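Local coordinates for protein cytochrome c XoxG (Methylobacterium extorquens, PDB 6ONQ) that binds heme c covalently and probably carries electrons away from lanthanide-dependent methanol dehydrogenase during methanol oxidation, at residues Y62-G67 with Y162-A167. Residues are numbered along the deposited sequence; the frame is centred on the assembly and turned at random.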
ATOM      1  N   TYR A  62       7.415   5.782   6.487  1.00 37.20           N
ATOM      2  CA  TYR A  62       7.641   4.789   7.522  1.00 30.80           C
ATOM      3  C   TYR A  62       8.249   3.521   6.934  1.00 25.57           C
ATOM      4  O   TYR A  62       8.001   3.168   5.778  1.00 27.88           O
ATOM      5  CB  TYR A  62       6.339   4.470   8.247  1.00 21.16           C
ATOM      6  CG  TYR A  62       5.707   5.690   8.855  1.00 35.07           C
ATOM      7  CD1 TYR A  62       4.892   6.519   8.098  1.00 44.08           C
ATOM      8  CD2 TYR A  62       5.943   6.031  10.178  1.00 34.79           C
ATOM      9  CE1 TYR A  62       4.313   7.647   8.642  1.00 31.72           C
ATOM     10  CE2 TYR A  62       5.370   7.160  10.731  1.00 49.65           C
ATOM     11  CZ  TYR A  62       4.558   7.967   9.954  1.00 41.24           C
ATOM     12  OH  TYR A  62       3.973   9.094  10.482  1.00 45.76           O
ATOM     13  N   PHE A  63       9.062   2.846   7.747  1.00 35.91           N
ATOM     14  CA  PHE A  63       9.722   1.603   7.368  1.00 33.53           C
ATOM     15  C   PHE A  63       9.577   0.576   8.484  1.00 32.50           C
ATOM     16  O   PHE A  63       9.396   0.927   9.654  1.00 44.59           O
ATOM     17  CB  PHE A  63      11.202   1.839   7.061  1.00 23.39           C
ATOM     18  CG  PHE A  63      11.439   2.837   5.969  1.00 22.61           C
ATOM     19  CD1 PHE A  63      11.575   4.180   6.262  1.00 29.10           C
ATOM     20  CD2 PHE A  63      11.522   2.430   4.646  1.00 27.61           C
ATOM     21  CE1 PHE A  63      11.795   5.104   5.257  1.00 34.00           C
ATOM     22  CE2 PHE A  63      11.743   3.348   3.633  1.00 26.00           C
ATOM     23  CZ  PHE A  63      11.880   4.688   3.941  1.00 27.00           C
ATOM     24  N   ASP A  64       9.648  -0.702   8.114  1.00 28.14           N
ATOM     25  CA  ASP A  64       9.596  -1.779   9.094  1.00 31.88           C
ATOM     26  C   ASP A  64      11.017  -2.201   9.476  1.00 23.99           C
ATOM     27  O   ASP A  64      12.004  -1.673   8.954  1.00 24.41           O
ATOM     28  CB  ASP A  64       8.768  -2.956   8.563  1.00 27.78           C
ATOM     29  CG  ASP A  64       9.349  -3.584   7.286  1.00 41.40           C
ATOM     30  OD1 ASP A  64      10.544  -3.377   6.972  1.00 36.95           O
ATOM     31  OD2 ASP A  64       8.598  -4.306   6.587  1.00 50.17           O
ATOM     32  N   LYS A  65      11.135  -3.172  10.390  1.00 31.51           N
ATOM     33  CA  LYS A  65      12.470  -3.593  10.814  1.00 34.38           C
ATOM     34  C   LYS A  65      13.295  -4.176   9.669  1.00 28.81           C
ATOM     35  O   LYS A  65      14.526  -4.145   9.746  1.00 28.76           O
ATOM     36  CB  LYS A  65      12.399  -4.598  11.972  1.00 25.95           C
ATOM     37  CG  LYS A  65      11.808  -5.957  11.626  1.00 42.97           C
ATOM     38  CD  LYS A  65      11.556  -6.781  12.886  1.00 31.60           C
ATOM     39  CE  LYS A  65      10.357  -7.710  12.730  1.00 36.47           C
ATOM     40  NZ  LYS A  65      10.321  -8.383  11.398  1.00 58.41           N
ATOM     41  N   ASP A  66      12.657  -4.671   8.600  1.00 33.97           N
ATOM     42  CA  ASP A  66      13.369  -5.203   7.436  1.00 32.01           C
ATOM     43  C   ASP A  66      13.791  -4.133   6.430  1.00 28.45           C
ATOM     44  O   ASP A  66      14.352  -4.476   5.381  1.00 28.71           O
ATOM     45  CB  ASP A  66      12.509  -6.245   6.714  1.00 25.90           C
ATOM     46  CG  ASP A  66      12.140  -7.411   7.603  1.00 63.54           C
ATOM     47  OD1 ASP A  66      11.001  -7.427   8.122  1.00 76.82           O
ATOM     48  OD2 ASP A  66      12.994  -8.304   7.794  1.00 62.84           O
ATOM     49  N   GLY A  67      13.539  -2.857   6.708  1.00 22.21           N
ATOM     50  CA  GLY A  67      13.882  -1.795   5.783  1.00 23.22           C
ATOM     51  C   GLY A  67      12.868  -1.524   4.693  1.00 38.98           C
ATOM     52  O   GLY A  67      13.156  -0.730   3.788  1.00 44.95           O
ATOM     53  N   TYR A 162      -0.377   0.974   0.819  1.00 15.25           N
ATOM     54  CA  TYR A 162      -1.829   0.852   0.900  1.00 13.19           C
ATOM     55  C   TYR A 162      -2.278  -0.613   0.872  1.00 17.71           C
ATOM     56  O   TYR A 162      -3.088  -1.050   1.698  1.00 12.77           O
ATOM     57  CB  TYR A 162      -2.466   1.638  -0.252  1.00 11.73           C
ATOM     58  CG  TYR A 162      -3.903   1.276  -0.466  1.00 14.79           C
ATOM     59  CD1 TYR A 162      -4.845   1.556   0.500  1.00 11.87           C
ATOM     60  CD2 TYR A 162      -4.316   0.618  -1.613  1.00 11.61           C
ATOM     61  CE1 TYR A 162      -6.147   1.209   0.332  1.00  7.93           C
ATOM     62  CE2 TYR A 162      -5.634   0.272  -1.786  1.00  7.43           C
ATOM     63  CZ  TYR A 162      -6.540   0.573  -0.804  1.00  5.10           C
ATOM     64  OH  TYR A 162      -7.867   0.244  -0.942  1.00 34.03           O
ATOM     65  N   LEU A 163      -1.778  -1.389  -0.088  1.00 15.37           N
ATOM     66  CA  LEU A 163      -2.208  -2.778  -0.162  1.00 12.30           C
ATOM     67  C   LEU A 163      -1.662  -3.601   1.003  1.00 21.29           C
ATOM     68  O   LEU A 163      -2.247  -4.627   1.363  1.00 13.69           O
ATOM     69  CB  LEU A 163      -1.782  -3.381  -1.490  1.00 13.63           C
ATOM     70  CG  LEU A 163      -2.494  -2.982  -2.775  1.00 14.56           C
ATOM     71  CD1 LEU A 163      -1.689  -3.488  -3.971  1.00  6.82           C
ATOM     72  CD2 LEU A 163      -3.921  -3.527  -2.786  1.00 11.15           C
ATOM     73  N   ARG A 164      -0.547  -3.173   1.598  1.00 19.90           N
ATOM     74  CA  ARG A 164      -0.087  -3.789   2.834  1.00 11.03           C
ATOM     75  C   ARG A 164      -1.053  -3.516   3.974  1.00 15.56           C
ATOM     76  O   ARG A 164      -1.337  -4.408   4.784  1.00 24.05           O
ATOM     77  CB  ARG A 164       1.299  -3.272   3.194  1.00 17.30           C
ATOM     78  CG  ARG A 164       2.249  -4.358   3.609  1.00 16.93           C
ATOM     79  CD  ARG A 164       3.472  -3.791   4.296  1.00 16.81           C
ATOM     80  NE  ARG A 164       4.032  -4.798   5.187  1.00 21.71           N
ATOM     81  CZ  ARG A 164       5.260  -4.777   5.683  1.00 20.38           C
ATOM     82  NH1 ARG A 164       6.089  -3.786   5.384  1.00 19.72           N
ATOM     83  NH2 ARG A 164       5.652  -5.759   6.484  1.00 35.46           N
ATOM     84  N   ALA A 165      -1.556  -2.284   4.066  1.00 20.82           N
ATOM     85  CA  ALA A 165      -2.530  -1.961   5.105  1.00 20.68           C
ATOM     86  C   ALA A 165      -3.821  -2.740   4.921  1.00 16.02           C
ATOM     87  O   ALA A 165      -4.479  -3.091   5.907  1.00 20.77           O
ATOM     88  CB  ALA A 165      -2.811  -0.462   5.120  1.00 14.58           C
ATOM     89  N   ARG A 166      -4.197  -3.026   3.674  1.00 16.31           N
ATOM     90  CA  ARG A 166      -5.348  -3.891   3.438  1.00 20.40           C
ATOM     91  C   ARG A 166      -5.066  -5.307   3.913  1.00 17.88           C
ATOM     92  O   ARG A 166      -5.888  -5.919   4.605  1.00 28.57           O
ATOM     93  CB  ARG A 166      -5.721  -3.880   1.956  1.00 19.51           C
ATOM     94  CG  ARG A 166      -6.158  -2.506   1.437  1.00 22.72           C
ATOM     95  CD  ARG A 166      -7.565  -2.134   1.902  1.00 19.92           C
ATOM     96  NE  ARG A 166      -8.551  -3.083   1.399  1.00 25.99           N
ATOM     97  CZ  ARG A 166      -9.329  -3.838   2.168  1.00 32.95           C
ATOM     98  NH1 ARG A 166      -9.258  -3.758   3.496  1.00 23.61           N
ATOM     99  NH2 ARG A 166     -10.178  -4.681   1.605  1.00 26.55           N
ATOM    100  N   ALA A 167      -3.892  -5.835   3.569  1.00 27.93           N
ATOM    101  CA  ALA A 167      -3.557  -7.213   3.905  1.00 15.65           C
ATOM    102  C   ALA A 167      -3.493  -7.423   5.407  1.00 25.06           C
ATOM    103  O   ALA A 167      -3.834  -8.505   5.899  1.00 21.75           O
ATOM    104  CB  ALA A 167      -2.231  -7.597   3.255  1.00 14.95           C
TER
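D64 and R164 form a buried salt bridge between a β-hairpin turn and helix 156-167, which probably corresponds to the C-terminal helix of the cytochrome c fold; a further helix, 184-193, follows in the chain. The hairpin joins strands 61-63 and 69-74 of an antiparallel sheet; its type I turn, D64 to G67, is closed by G67 N bonding to D64 O at 3.0 Å. The two backbones stay far apart, with CA of D64 and CA of R164 11.7 Å from each other, and the arginine spans the gap with a chain extended from CG to NE. The contact is concentrated at its end, where the buried charges meet. D64 OD2 lies at the guanidinium edge, near its plane, and takes a nearly straight bond from R164 NH1 at 2.8 Å (N-H...O angle 162°). The carboxylate stands almost upright to the guanidinium, the planes 85° apart, and NH1 meets OD2 from above the carboxylate plane. The second carboxylate oxygen, OD1, turns back into the hairpin and accepts a bond from H68 N, just before the returning strand, while R164 NH1 also reaches P69 O, on its first residue. T70 and A52 touch the arginine side chain. The solvent side is looser: exposed K65 and D66 make no contact with the helix, and K65 NZ and D66 OD1 form their own salt bridge, with a weak bond of 3.5 Å. About 11 Å separates the R164 side chain from the heme, so the bridge lies away from the heme pocket. R164 NH2 adds a weak, bent bond to the same D64 OD2 at 3.3 Å.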